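PDB 2DC4: CYTH domain-containing protein from Pyrococcus horikoshii, which is of unknown function but, as a CYTH-family protein with a closed antiparallel barrel, probably binds triphosphate-bearing ligands together with divalent metal ions. Local coordinates for residues A[5-10]-A[139-144]; A[9-14]-A[112-117]; A[27-32]-A[102-107]; A[93-98]-A[158-163]; A[124-129]-A[147-152]. One frame throughout, in Å; residues are numbered along the deposited sequence.

Contact 1 of 5, residues A[5-10]-A[139-144]; sequences VKFRVN and IIWDVA
The outer face of the CYTH barrel is packed here by a helix: V5 and F7 of strand 2-8 meet I140, W141 and A144 of helix 133-146. The aromatic pair is an offset edge-to-face stack. The edge of F7, whose CG is anti to its carbonyl carbon (chi1 -58°), points at one face of the W141 six-membered ring, with planes at 73° and centroids 5.4 Å apart. F7 CE2 comes to 3.6 Å from W141 CH2, near the rim. F7 CZ also lies 3.7 Å from A144 CB. The small A144 lets the ring tip come close to the helix. Earlier on the strand, V5 CG2 meets I140 CG2 at 3.6 Å. V5 CG1 reaches W141 CZ2 at 4.2 Å, so the two valine branches serve different helix residues. All are apolar contacts. The segment axes run 10.4 Å apart and only 23° from parallel. Strand 121-128 neighbours strand 2-8 in the sheet, and its backbone pairs with V5 and F7. I126 touches F7 and V128 touches I140.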
# COMPACT_ATOMS: atom_id res chain seq x y z
N VAL A 5 -23.57 11.63 5.74
CA VAL A 5 -23.85 13.05 5.87
C VAL A 5 -23.06 13.54 7.08
O VAL A 5 -23.05 12.89 8.12
CB VAL A 5 -25.35 13.31 6.09
CG1 VAL A 5 -25.61 14.81 6.17
CG2 VAL A 5 -26.15 12.70 4.96
N LYS A 6 -22.41 14.68 6.92
CA LYS A 6 -21.59 15.26 7.97
C LYS A 6 -22.31 16.45 8.59
O LYS A 6 -22.94 17.23 7.89
CB LYS A 6 -20.25 15.73 7.38
CG LYS A 6 -19.26 16.28 8.41
CD LYS A 6 -18.01 16.84 7.73
CE LYS A 6 -17.29 15.79 6.91
NZ LYS A 6 -16.08 16.35 6.24
N PHE A 7 -22.21 16.57 9.91
CA PHE A 7 -22.85 17.67 10.64
C PHE A 7 -21.87 18.39 11.56
O PHE A 7 -21.01 17.76 12.19
CB PHE A 7 -24.01 17.15 11.51
CG PHE A 7 -25.08 16.44 10.73
CD1 PHE A 7 -24.93 15.10 10.38
CD2 PHE A 7 -26.24 17.10 10.36
CE1 PHE A 7 -25.93 14.43 9.68
CE2 PHE A 7 -27.25 16.44 9.66
CZ PHE A 7 -27.09 15.10 9.32
N ARG A 8 -22.00 19.71 11.64
CA ARG A 8 -21.15 20.49 12.54
C ARG A 8 -21.91 20.38 13.85
O ARG A 8 -23.11 20.67 13.90
CB ARG A 8 -21.07 21.94 12.06
CG ARG A 8 -19.73 22.61 12.28
CD ARG A 8 -19.53 23.76 11.29
NE ARG A 8 -18.12 24.03 11.06
CZ ARG A 8 -17.61 24.37 9.89
NH1 ARG A 8 -18.40 24.49 8.83
NH2 ARG A 8 -16.31 24.58 9.75
N VAL A 9 -21.24 19.95 14.91
CA VAL A 9 -21.93 19.75 16.18
C VAL A 9 -21.18 20.18 17.42
O VAL A 9 -20.00 20.53 17.36
CB VAL A 9 -22.23 18.25 16.39
CG1 VAL A 9 -23.02 17.69 15.23
CG2 VAL A 9 -20.91 17.50 16.57
N ASN A 10 -21.89 20.16 18.54
CA ASN A 10 -21.27 20.44 19.83
C ASN A 10 -20.96 19.04 20.35
O ASN A 10 -21.86 18.24 20.61
CB ASN A 10 -22.21 21.15 20.79
CG ASN A 10 -21.60 21.33 22.17
OD1 ASN A 10 -21.49 20.38 22.94
ND2 ASN A 10 -21.18 22.56 22.48
N ILE A 139 -32.57 6.91 5.79
CA ILE A 139 -32.25 6.34 7.09
C ILE A 139 -31.39 7.31 7.88
O ILE A 139 -31.61 7.53 9.07
CB ILE A 139 -31.51 5.00 6.95
CG1 ILE A 139 -32.44 3.95 6.34
CG2 ILE A 139 -31.00 4.53 8.31
CD1 ILE A 139 -31.76 2.62 6.06
N ILE A 140 -30.40 7.89 7.21
CA ILE A 140 -29.51 8.84 7.85
C ILE A 140 -30.30 10.01 8.40
O ILE A 140 -30.08 10.44 9.52
CB ILE A 140 -28.43 9.35 6.88
CG1 ILE A 140 -27.41 8.24 6.63
CG2 ILE A 140 -27.75 10.61 7.44
CD1 ILE A 140 -26.35 8.57 5.61
N TRP A 141 -31.23 10.53 7.60
CA TRP A 141 -32.02 11.66 8.08
C TRP A 141 -32.99 11.33 9.21
O TRP A 141 -33.26 12.18 10.06
CB TRP A 141 -32.71 12.36 6.90
CG TRP A 141 -31.75 13.28 6.22
CD1 TRP A 141 -31.06 13.04 5.06
CD2 TRP A 141 -31.26 14.52 6.74
NE1 TRP A 141 -30.15 14.06 4.84
CE2 TRP A 141 -30.26 14.98 5.85
CE3 TRP A 141 -31.56 15.28 7.87
CZ2 TRP A 141 -29.56 16.17 6.06
CZ3 TRP A 141 -30.86 16.47 8.09
CH2 TRP A 141 -29.87 16.90 7.18
N ASP A 142 -33.52 10.11 9.25
CA ASP A 142 -34.41 9.75 10.34
C ASP A 142 -33.59 9.74 11.63
O ASP A 142 -34.06 10.17 12.69
CB ASP A 142 -35.03 8.36 10.12
CG ASP A 142 -36.17 8.39 9.13
OD1 ASP A 142 -36.91 9.40 9.10
OD2 ASP A 142 -36.35 7.39 8.40
N VAL A 143 -32.36 9.25 11.54
CA VAL A 143 -31.46 9.20 12.68
C VAL A 143 -31.04 10.62 13.07
O VAL A 143 -31.04 10.98 14.25
CB VAL A 143 -30.18 8.38 12.37
CG1 VAL A 143 -29.22 8.44 13.55
CG2 VAL A 143 -30.56 6.95 12.05
N ALA A 144 -30.70 11.44 12.08
CA ALA A 144 -30.27 12.81 12.35
C ALA A 144 -31.34 13.58 13.12
O ALA A 144 -31.04 14.25 14.12
CB ALA A 144 -29.95 13.52 11.04

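Contact 2 of 5, residues A[9-14]-A[112-117]; sequences VNFEDI and FELNRV
The guanidinium of R116 lies flat over the ring of F11, with planes at 4° and centres 4.1 Å apart. The cation-pi contact is off-centre, because R116 CZ sits toward CG and CB of F11. R116 CD lies over the same face, offset toward its rim, 3.5 Å from the centroid, as a CH-pi contact. F11 CG is anti to the backbone N (chi1 -176°), set off toward strand 110-117. L114, two residues earlier on the strand, packs beside the ring. Its CD2 approaches F11 CE1 at 3.4 Å, and its CD1 is tight against I14 CG2 at 3.5 Å. V9 CG2 adds a looser contact to L114 CD1. At the outer end, E12 OE1 is 3.9 Å from R116 NH1, a long salt bridge. The carboxylate stands at 86° to the guanidinium. A water joins them, donating to E12 OE1 at 2.7 Å and accepting from R116 NH1 at 3.2 Å. The stronger partner of R116 is D122, which bridges to NE. V9, I14 and L114 make the apolar side of the contact. The R116 charge is thus likely to be balanced mainly by D122, with E12 at longer range, while the F11 ring offers only its pi face.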
# COMPACT_ATOMS: atom_id res chain seq x y z
N VAL A 9 -21.24 19.95 14.91
CA VAL A 9 -21.93 19.75 16.18
C VAL A 9 -21.18 20.18 17.42
O VAL A 9 -20.00 20.53 17.36
CB VAL A 9 -22.23 18.25 16.39
CG1 VAL A 9 -23.02 17.69 15.23
CG2 VAL A 9 -20.91 17.50 16.57
N ASN A 10 -21.89 20.16 18.54
CA ASN A 10 -21.27 20.44 19.83
C ASN A 10 -20.96 19.04 20.35
O ASN A 10 -21.86 18.24 20.61
CB ASN A 10 -22.21 21.15 20.79
CG ASN A 10 -21.60 21.33 22.17
OD1 ASN A 10 -21.49 20.38 22.94
ND2 ASN A 10 -21.18 22.56 22.48
N PHE A 11 -19.67 18.74 20.46
CA PHE A 11 -19.21 17.43 20.90
C PHE A 11 -19.92 16.82 22.11
O PHE A 11 -20.48 15.72 22.02
CB PHE A 11 -17.71 17.47 21.21
CG PHE A 11 -17.15 16.13 21.57
CD1 PHE A 11 -16.86 15.19 20.59
CD2 PHE A 11 -16.98 15.78 22.91
CE1 PHE A 11 -16.40 13.92 20.93
CE2 PHE A 11 -16.52 14.51 23.26
CZ PHE A 11 -16.23 13.58 22.26
N GLU A 12 -19.88 17.51 23.23
CA GLU A 12 -20.49 17.01 24.45
C GLU A 12 -21.99 16.73 24.34
O GLU A 12 -22.46 15.69 24.78
CB GLU A 12 -20.23 17.97 25.61
CG GLU A 12 -18.76 18.07 26.03
CD GLU A 12 -17.92 18.94 25.11
OE1 GLU A 12 -16.68 19.00 25.32
OE2 GLU A 12 -18.49 19.58 24.19
N ASP A 13 -22.72 17.65 23.73
CA ASP A 13 -24.17 17.49 23.59
C ASP A 13 -24.55 16.30 22.71
O ASP A 13 -25.38 15.48 23.09
CB ASP A 13 -24.79 18.77 23.01
CG ASP A 13 -24.49 20.00 23.85
OD1 ASP A 13 -24.66 19.93 25.09
OD2 ASP A 13 -24.10 21.04 23.28
N ILE A 14 -23.93 16.20 21.54
CA ILE A 14 -24.26 15.11 20.63
C ILE A 14 -23.79 13.75 21.13
O ILE A 14 -24.45 12.73 20.86
CB ILE A 14 -23.69 15.39 19.22
CG1 ILE A 14 -24.50 14.61 18.18
CG2 ILE A 14 -22.22 15.03 19.15
CD1 ILE A 14 -25.93 15.10 18.02
N PHE A 112 -21.92 5.95 13.64
CA PHE A 112 -21.74 7.33 14.02
C PHE A 112 -20.25 7.55 14.23
O PHE A 112 -19.61 6.80 14.96
CB PHE A 112 -22.46 7.63 15.35
CG PHE A 112 -23.94 7.38 15.31
CD1 PHE A 112 -24.45 6.13 15.67
CD2 PHE A 112 -24.82 8.37 14.91
CE1 PHE A 112 -25.82 5.88 15.63
CE2 PHE A 112 -26.19 8.14 14.86
CZ PHE A 112 -26.69 6.89 15.22
N GLU A 113 -19.70 8.56 13.57
CA GLU A 113 -18.29 8.87 13.75
C GLU A 113 -18.26 10.30 14.27
O GLU A 113 -18.48 11.25 13.52
CB GLU A 113 -17.52 8.78 12.43
CG GLU A 113 -17.67 7.43 11.72
CD GLU A 113 -16.77 7.30 10.50
OE1 GLU A 113 -16.67 8.27 9.71
OE2 GLU A 113 -16.18 6.22 10.31
N LEU A 114 -18.01 10.44 15.57
CA LEU A 114 -17.96 11.76 16.21
C LEU A 114 -16.50 12.17 16.20
O LEU A 114 -15.68 11.59 16.92
CB LEU A 114 -18.50 11.67 17.64
CG LEU A 114 -18.59 12.97 18.43
CD1 LEU A 114 -19.29 14.04 17.59
CD2 LEU A 114 -19.34 12.72 19.73
N ASN A 115 -16.20 13.19 15.40
CA ASN A 115 -14.83 13.64 15.24
C ASN A 115 -14.44 14.98 15.84
O ASN A 115 -15.13 15.98 15.63
CB ASN A 115 -14.50 13.72 13.75
CG ASN A 115 -14.74 12.41 13.04
OD1 ASN A 115 -14.14 11.40 13.38
ND2 ASN A 115 -15.63 12.43 12.06
N ARG A 116 -13.33 14.99 16.58
CA ARG A 116 -12.81 16.23 17.13
C ARG A 116 -11.59 16.45 16.23
O ARG A 116 -10.55 15.82 16.42
CB ARG A 116 -12.41 16.06 18.59
CG ARG A 116 -13.54 15.51 19.44
CD ARG A 116 -13.50 16.02 20.86
NE ARG A 116 -13.98 17.39 20.95
CZ ARG A 116 -14.10 18.07 22.09
NH1 ARG A 116 -13.77 17.50 23.23
NH2 ARG A 116 -14.57 19.31 22.07
N VAL A 117 -11.76 17.32 15.24
CA VAL A 117 -10.72 17.57 14.22
C VAL A 117 -9.84 18.78 14.53
O VAL A 117 -10.30 19.91 14.66
CB VAL A 117 -11.40 17.80 12.87
CG1 VAL A 117 -10.33 17.89 11.78
CG2 VAL A 117 -12.35 16.67 12.54
O HOH W 1 -14.12 19.98 25.20

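Contact 3 of 5, residues A[27-32]-A[102-107]; sequences GIEEQE and RWIYKL
E29 OE1 is gripped by two donors: Q31 NE2 at 2.8 Å, and a water at 3.0 Å that accepts from R102 NH1. These groups lie on one face of an antiparallel strand pair in the CYTH barrel, made by strands 24-36 and 94-107. The same face holds N115, which accepts from R102 NE, a cluster consistent with the charged tunnel interior of the family. E29 OE1 and R102 NH1 stay 4.9 Å apart, so the water mediates between the opposite charges. Q31 OE1 sits over the centre of the R102 guanidinium, 3.6 Å above its plane, with the amide turned 65° to it, and it also accepts from K100 NZ. An alanine at Q31 would probably leave E29 OE1 without its amide donor, K100 NZ without this acceptor and R102 without the amide over its guanidinium. The backbones are zipped by I104 N to G27 O at 2.9 Å and by a reciprocal pair between E29 and R102. I28 and W103 form the non-hydrogen-bonded pair on the other face. There I28 CG1, anti to its carbonyl carbon (chi1 -64°), stands over the W103 five-membered ring, 3.7 Å from its centroid, and I28 CD1 is 3.4 Å from W103 NE1.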
# COMPACT_ATOMS: atom_id res chain seq x y z
N GLY A 27 -15.24 2.28 19.98
CA GLY A 27 -13.91 2.67 20.40
C GLY A 27 -13.52 4.06 19.91
O GLY A 27 -14.26 4.70 19.17
N ILE A 28 -12.34 4.51 20.34
CA ILE A 28 -11.81 5.81 19.95
C ILE A 28 -10.58 5.58 19.08
O ILE A 28 -9.77 4.71 19.38
CB ILE A 28 -11.38 6.64 21.18
CG1 ILE A 28 -12.59 6.96 22.05
CG2 ILE A 28 -10.68 7.93 20.74
CD1 ILE A 28 -12.24 7.61 23.38
N GLU A 29 -10.47 6.33 17.99
CA GLU A 29 -9.31 6.22 17.10
C GLU A 29 -8.63 7.57 16.96
O GLU A 29 -9.27 8.55 16.57
CB GLU A 29 -9.73 5.71 15.71
CG GLU A 29 -10.22 4.26 15.69
CD GLU A 29 -10.54 3.75 14.29
OE1 GLU A 29 -10.56 4.56 13.34
OE2 GLU A 29 -10.79 2.54 14.15
N GLU A 30 -7.34 7.63 17.29
CA GLU A 30 -6.58 8.87 17.15
C GLU A 30 -5.94 8.74 15.77
O GLU A 30 -4.98 7.99 15.59
CB GLU A 30 -5.52 8.97 18.24
CG GLU A 30 -6.12 8.98 19.64
CD GLU A 30 -5.09 9.20 20.73
OE1 GLU A 30 -4.40 10.24 20.68
OE2 GLU A 30 -4.97 8.34 21.63
N GLN A 31 -6.49 9.47 14.81
CA GLN A 31 -6.04 9.38 13.42
C GLN A 31 -5.23 10.55 12.89
O GLN A 31 -5.42 11.70 13.28
CB GLN A 31 -7.26 9.19 12.51
CG GLN A 31 -8.33 8.25 13.06
CD GLN A 31 -9.53 8.16 12.14
OE1 GLN A 31 -9.93 9.14 11.52
NE2 GLN A 31 -10.12 6.96 12.05
N GLU A 32 -4.31 10.22 11.99
CA GLU A 32 -3.48 11.22 11.33
C GLU A 32 -3.49 10.82 9.86
O GLU A 32 -2.98 9.75 9.51
CB GLU A 32 -2.05 11.19 11.88
CG GLU A 32 -1.14 12.25 11.26
CD GLU A 32 0.26 12.25 11.84
OE1 GLU A 32 0.39 12.22 13.08
OE2 GLU A 32 1.23 12.28 11.05
N ARG A 102 -11.46 10.29 16.86
CA ARG A 102 -12.79 9.80 16.48
C ARG A 102 -13.43 8.82 17.45
O ARG A 102 -12.81 7.83 17.86
CB ARG A 102 -12.70 9.16 15.09
CG ARG A 102 -13.99 8.49 14.61
CD ARG A 102 -13.80 7.90 13.21
NE ARG A 102 -13.68 8.94 12.19
CZ ARG A 102 -13.41 8.72 10.91
NH1 ARG A 102 -13.22 7.48 10.47
NH2 ARG A 102 -13.33 9.73 10.06
N TRP A 103 -14.67 9.13 17.83
CA TRP A 103 -15.47 8.29 18.72
C TRP A 103 -16.42 7.54 17.79
O TRP A 103 -17.20 8.16 17.07
CB TRP A 103 -16.29 9.16 19.67
CG TRP A 103 -15.58 9.51 20.94
CD1 TRP A 103 -15.79 8.97 22.17
CD2 TRP A 103 -14.56 10.49 21.10
NE1 TRP A 103 -14.96 9.55 23.09
CE2 TRP A 103 -14.19 10.49 22.46
CE3 TRP A 103 -13.91 11.38 20.23
CZ2 TRP A 103 -13.21 11.34 22.98
CZ3 TRP A 103 -12.93 12.22 20.74
CH2 TRP A 103 -12.59 12.19 22.10
N ILE A 104 -16.35 6.22 17.80
CA ILE A 104 -17.19 5.40 16.93
C ILE A 104 -18.29 4.70 17.71
O ILE A 104 -18.02 4.06 18.73
CB ILE A 104 -16.34 4.33 16.20
CG1 ILE A 104 -15.19 5.00 15.44
CG2 ILE A 104 -17.22 3.52 15.23
CD1 ILE A 104 -14.19 4.03 14.83
N TYR A 105 -19.52 4.84 17.24
CA TYR A 105 -20.69 4.19 17.85
C TYR A 105 -21.43 3.47 16.73
O TYR A 105 -21.40 3.91 15.59
CB TYR A 105 -21.63 5.22 18.47
CG TYR A 105 -21.06 5.95 19.66
CD1 TYR A 105 -21.32 5.52 20.96
CD2 TYR A 105 -20.28 7.09 19.48
CE1 TYR A 105 -20.82 6.22 22.06
CE2 TYR A 105 -19.78 7.80 20.56
CZ TYR A 105 -20.06 7.36 21.85
OH TYR A 105 -19.59 8.09 22.92
N LYS A 106 -22.11 2.38 17.06
CA LYS A 106 -22.84 1.62 16.06
C LYS A 106 -24.28 1.37 16.49
O LYS A 106 -24.56 1.13 17.66
CB LYS A 106 -22.15 0.27 15.80
CG LYS A 106 -20.72 0.40 15.30
CD LYS A 106 -20.62 0.19 13.79
CE LYS A 106 -20.79 -1.28 13.44
NZ LYS A 106 -20.70 -1.52 11.97
N LEU A 107 -25.19 1.45 15.53
CA LEU A 107 -26.61 1.23 15.76
C LEU A 107 -27.18 0.60 14.49
O LEU A 107 -27.44 1.29 13.50
CB LEU A 107 -27.31 2.56 16.06
CG LEU A 107 -28.75 2.47 16.57
CD1 LEU A 107 -28.77 1.72 17.89
CD2 LEU A 107 -29.32 3.87 16.75
O HOH W 2 -12.93 4.91 11.58

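Contact 4 of 5, residues A[93-98]-A[158-163]; sequences KVQGVV and LYIELI
I160 CG1 lies anti to the backbone N (chi1 -174°), and chi2 of 59° then places CD1 beside the backbone of strand 94-107, 3.8 Å from G96 CA. I163 CG1 stands between its own N and carbonyl carbon, the crowded position (chi1 56°). Its CD1 meets V97 O at 3.5 Å and V98 CG2 at 4.0 Å. V98 CG2 also faces I160 CA at 3.9 Å, so it touches both isoleucines. The extended Q95 chain crosses I160, with OE1 3.4 Å from I160 CG1. G96 has a backbone conformation that itself calls for glycine, and a CB there would clash with I160 CD1. An alanine in place of I160 would probably open a gap over G96 and set the Q95 side chain free to turn. The short helix 159-162 lies against strand 94-107, where I160 and V98 also touch Y35 of strand 24-36. V117 of strand 110-117 touches V98 and Y159, and Y159 OH is hydrogen-bonded to N115 of that strand and D125 of strand 121-128.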
# COMPACT_ATOMS: atom_id res chain seq x y z
N LYS A 93 1.91 15.21 -4.70
CA LYS A 93 2.23 16.26 -3.74
C LYS A 93 1.33 16.18 -2.52
O LYS A 93 0.14 15.89 -2.63
CB LYS A 93 2.07 17.63 -4.40
CG LYS A 93 2.91 17.85 -5.65
CD LYS A 93 4.38 18.01 -5.31
CE LYS A 93 5.19 18.39 -6.55
NZ LYS A 93 6.61 18.68 -6.24
N VAL A 94 1.90 16.43 -1.34
CA VAL A 94 1.12 16.41 -0.11
C VAL A 94 0.15 17.58 -0.12
O VAL A 94 0.55 18.74 -0.26
CB VAL A 94 2.01 16.50 1.15
CG1 VAL A 94 1.14 16.62 2.39
CG2 VAL A 94 2.89 15.26 1.25
N GLN A 95 -1.13 17.27 0.04
CA GLN A 95 -2.20 18.25 0.04
C GLN A 95 -2.41 18.84 1.43
O GLN A 95 -2.81 20.00 1.58
CB GLN A 95 -3.47 17.56 -0.46
CG GLN A 95 -4.68 18.43 -0.66
CD GLN A 95 -5.84 17.65 -1.25
OE1 GLN A 95 -6.25 16.63 -0.69
NE2 GLN A 95 -6.36 18.11 -2.37
N GLY A 96 -2.14 18.03 2.45
CA GLY A 96 -2.30 18.49 3.82
C GLY A 96 -2.36 17.32 4.78
O GLY A 96 -2.30 16.16 4.35
N VAL A 97 -2.49 17.61 6.06
CA VAL A 97 -2.55 16.57 7.08
C VAL A 97 -3.73 16.82 8.00
O VAL A 97 -3.84 17.89 8.60
CB VAL A 97 -1.27 16.53 7.93
CG1 VAL A 97 -1.39 15.44 8.99
CG2 VAL A 97 -0.06 16.29 7.03
N VAL A 98 -4.62 15.83 8.11
CA VAL A 98 -5.78 15.95 8.98
C VAL A 98 -5.57 15.09 10.20
O VAL A 98 -5.31 13.89 10.09
CB VAL A 98 -7.08 15.49 8.28
CG1 VAL A 98 -8.25 15.58 9.26
CG2 VAL A 98 -7.36 16.35 7.05
N LEU A 158 -15.15 18.61 2.75
CA LEU A 158 -14.37 17.47 3.20
C LEU A 158 -13.42 17.95 4.29
O LEU A 158 -13.10 19.13 4.36
CB LEU A 158 -13.56 16.91 2.03
CG LEU A 158 -14.36 16.57 0.78
CD1 LEU A 158 -13.41 16.19 -0.35
CD2 LEU A 158 -15.33 15.43 1.08
N TYR A 159 -12.97 17.04 5.14
CA TYR A 159 -12.06 17.41 6.22
C TYR A 159 -10.78 18.06 5.71
O TYR A 159 -10.27 18.98 6.35
CB TYR A 159 -11.73 16.19 7.07
CG TYR A 159 -12.87 15.76 7.96
CD1 TYR A 159 -13.31 14.44 7.99
CD2 TYR A 159 -13.55 16.70 8.74
CE1 TYR A 159 -14.40 14.06 8.79
CE2 TYR A 159 -14.63 16.33 9.54
CZ TYR A 159 -15.05 15.01 9.55
OH TYR A 159 -16.14 14.66 10.32
N ILE A 160 -10.28 17.60 4.58
CA ILE A 160 -9.05 18.18 4.04
C ILE A 160 -9.29 19.64 3.59
O ILE A 160 -8.36 20.44 3.53
CB ILE A 160 -8.49 17.30 2.87
CG1 ILE A 160 -7.12 17.83 2.42
CG2 ILE A 160 -9.47 17.25 1.72
CD1 ILE A 160 -6.07 17.87 3.52
N GLU A 161 -10.55 19.98 3.31
CA GLU A 161 -10.90 21.34 2.90
C GLU A 161 -11.24 22.21 4.13
O GLU A 161 -11.19 23.44 4.07
CB GLU A 161 -12.11 21.34 1.96
CG GLU A 161 -11.97 20.47 0.71
CD GLU A 161 -13.22 20.49 -0.17
OE1 GLU A 161 -14.34 20.24 0.34
OE2 GLU A 161 -13.08 20.75 -1.39
N LEU A 162 -11.59 21.56 5.24
CA LEU A 162 -11.97 22.26 6.46
C LEU A 162 -10.83 22.71 7.37
O LEU A 162 -10.95 23.71 8.07
CB LEU A 162 -12.93 21.39 7.28
CG LEU A 162 -14.32 21.20 6.67
CD1 LEU A 162 -15.00 19.99 7.29
CD2 LEU A 162 -15.14 22.47 6.88
N ILE A 163 -9.72 21.97 7.37
CA ILE A 163 -8.60 22.33 8.23
C ILE A 163 -7.99 23.67 7.83
O ILE A 163 -7.75 23.93 6.65
CB ILE A 163 -7.51 21.24 8.21
CG1 ILE A 163 -7.05 20.98 6.78
CG2 ILE A 163 -8.06 19.96 8.84
CD1 ILE A 163 -5.86 20.03 6.68

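Contact 5 of 5, residues A[124-129]-A[147-152]; sequences LDIEVI and LGLKEE
L124 heads from CB toward the 147-152 loop, with CG anti to the backbone N (chi1 168°). Beyond CG the branches part. CD2 meets two leucine tips, L149 CD1 at 4.0 Å and L147 CD1 at 4.1 Å, while CD1 packs by the backbone O of E113 on the next strand. L124 and L147 cross at about a right angle. I126, two residues on along the strand, comes to the same pair of tips: its CD1 is 4.2 Å from L147 CD1 and 4.4 Å from L149 CD1. Four branched side chains thus meet by their methyl ends alone, without a hydrogen bond. Between the two leucines of the loop sits G148, with positive phi (80°), in a Schellman motif that ends helix 133-146. The chain turns there, and both L147 and L149 point toward the strand. Around them, L147 touches I14 and F112, L149 touches F7, and I126 touches I140 and A144. This is the apolar layer between the CYTH barrel and the helices on its outside.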
# COMPACT_ATOMS: atom_id res chain seq x y z
N LEU A 124 -19.90 15.36 13.21
CA LEU A 124 -20.47 14.03 13.36
C LEU A 124 -20.78 13.54 11.97
O LEU A 124 -21.48 14.21 11.21
CB LEU A 124 -21.78 14.05 14.17
CG LEU A 124 -22.56 12.73 14.10
CD1 LEU A 124 -21.82 11.65 14.88
CD2 LEU A 124 -23.97 12.90 14.65
N ASP A 125 -20.25 12.38 11.61
CA ASP A 125 -20.54 11.79 10.32
C ASP A 125 -21.52 10.66 10.61
O ASP A 125 -21.27 9.84 11.49
CB ASP A 125 -19.28 11.21 9.66
CG ASP A 125 -18.43 12.27 9.00
OD1 ASP A 125 -18.96 13.01 8.15
OD2 ASP A 125 -17.23 12.36 9.31
N ILE A 126 -22.64 10.64 9.90
CA ILE A 126 -23.61 9.57 10.08
C ILE A 126 -23.52 8.78 8.78
O ILE A 126 -23.81 9.29 7.70
CB ILE A 126 -25.04 10.09 10.28
CG1 ILE A 126 -25.10 11.02 11.49
CG2 ILE A 126 -26.00 8.90 10.48
CD1 ILE A 126 -26.51 11.52 11.83
N GLU A 127 -23.10 7.52 8.91
CA GLU A 127 -22.89 6.64 7.77
C GLU A 127 -23.86 5.46 7.78
O GLU A 127 -24.21 4.92 8.82
CB GLU A 127 -21.45 6.13 7.82
CG GLU A 127 -20.44 7.15 7.29
CD GLU A 127 -19.05 6.55 7.32
OE1 GLU A 127 -18.91 5.39 6.96
OE2 GLU A 127 -18.12 7.26 7.70
N VAL A 128 -24.30 5.03 6.60
CA VAL A 128 -25.19 3.89 6.52
C VAL A 128 -24.74 2.96 5.42
O VAL A 128 -24.13 3.39 4.44
CB VAL A 128 -26.65 4.34 6.24
CG1 VAL A 128 -26.74 5.01 4.89
CG2 VAL A 128 -27.60 3.15 6.32
N ILE A 129 -25.03 1.67 5.58
CA ILE A 129 -24.68 0.67 4.58
C ILE A 129 -25.96 0.30 3.85
O ILE A 129 -26.92 -0.15 4.48
CB ILE A 129 -24.08 -0.59 5.24
CG1 ILE A 129 -22.83 -0.21 6.03
CG2 ILE A 129 -23.76 -1.63 4.17
CD1 ILE A 129 -22.23 -1.37 6.81
N LEU A 147 -31.67 12.89 16.62
CA LEU A 147 -30.59 13.50 17.39
C LEU A 147 -30.77 15.01 17.46
O LEU A 147 -29.93 15.71 18.01
CB LEU A 147 -29.23 13.17 16.76
CG LEU A 147 -28.81 11.69 16.80
CD1 LEU A 147 -27.57 11.51 15.92
CD2 LEU A 147 -28.52 11.26 18.23
N GLY A 148 -31.86 15.52 16.88
CA GLY A 148 -32.10 16.95 16.92
C GLY A 148 -31.32 17.76 15.91
O GLY A 148 -31.21 18.98 16.03
N LEU A 149 -30.78 17.09 14.89
CA LEU A 149 -30.02 17.78 13.87
C LEU A 149 -30.96 18.18 12.73
O LEU A 149 -31.99 17.54 12.52
CB LEU A 149 -28.91 16.87 13.35
CG LEU A 149 -27.89 16.50 14.43
CD1 LEU A 149 -26.99 15.38 13.95
CD2 LEU A 149 -27.06 17.73 14.78
N LYS A 150 -30.59 19.23 12.00
CA LYS A 150 -31.39 19.74 10.89
C LYS A 150 -30.50 19.97 9.67
O LYS A 150 -29.28 19.86 9.74
CB LYS A 150 -32.07 21.05 11.28
CG LYS A 150 -33.02 20.94 12.46
CD LYS A 150 -33.68 22.27 12.77
CE LYS A 150 -32.66 23.30 13.25
NZ LYS A 150 -33.31 24.58 13.64
N GLU A 151 -31.11 20.32 8.54
CA GLU A 151 -30.35 20.57 7.33
C GLU A 151 -29.34 21.70 7.47
O GLU A 151 -28.27 21.66 6.86
CB GLU A 151 -31.29 20.86 6.16
CG GLU A 151 -32.11 19.65 5.74
CD GLU A 151 -33.09 19.96 4.64
OE1 GLU A 151 -32.67 20.50 3.59
OE2 GLU A 151 -34.29 19.66 4.81
N GLU A 152 -29.66 22.70 8.29
CA GLU A 152 -28.73 23.82 8.46
C GLU A 152 -27.46 23.40 9.18
O GLU A 152 -26.47 24.13 9.17
CB GLU A 152 -29.39 24.98 9.24
CG GLU A 152 -29.89 24.61 10.63
CD GLU A 152 -30.41 25.81 11.42
OE1 GLU A 152 -31.01 26.72 10.81
OE2 GLU A 152 -30.25 25.82 12.66

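In the fold
Contact 1 leaves strand 2-8 and closes a long loop at helix 133-146. Contact 2 starts from the same stretch and closes earlier, tying helix 11-21 to strand 110-117. Contact 3 lies within both contact 1 and contact 2 and joins two neighbouring barrel strands. Contact 4 ties strand 94-107 to the C-terminal helix 159-162, so it crosses contacts 1, 2 and 3. Contact 5 opens after 2 and 3 have closed. It crosses contact 1 and lies within contact 4. Contacts 1 and 5 have nearly the same centre, tying helix 133-146 and its following loop to the barrel's outside. Contact 4 lies across the chain's centre from contact 5, yet they touch through a side-chain hydrogen bond.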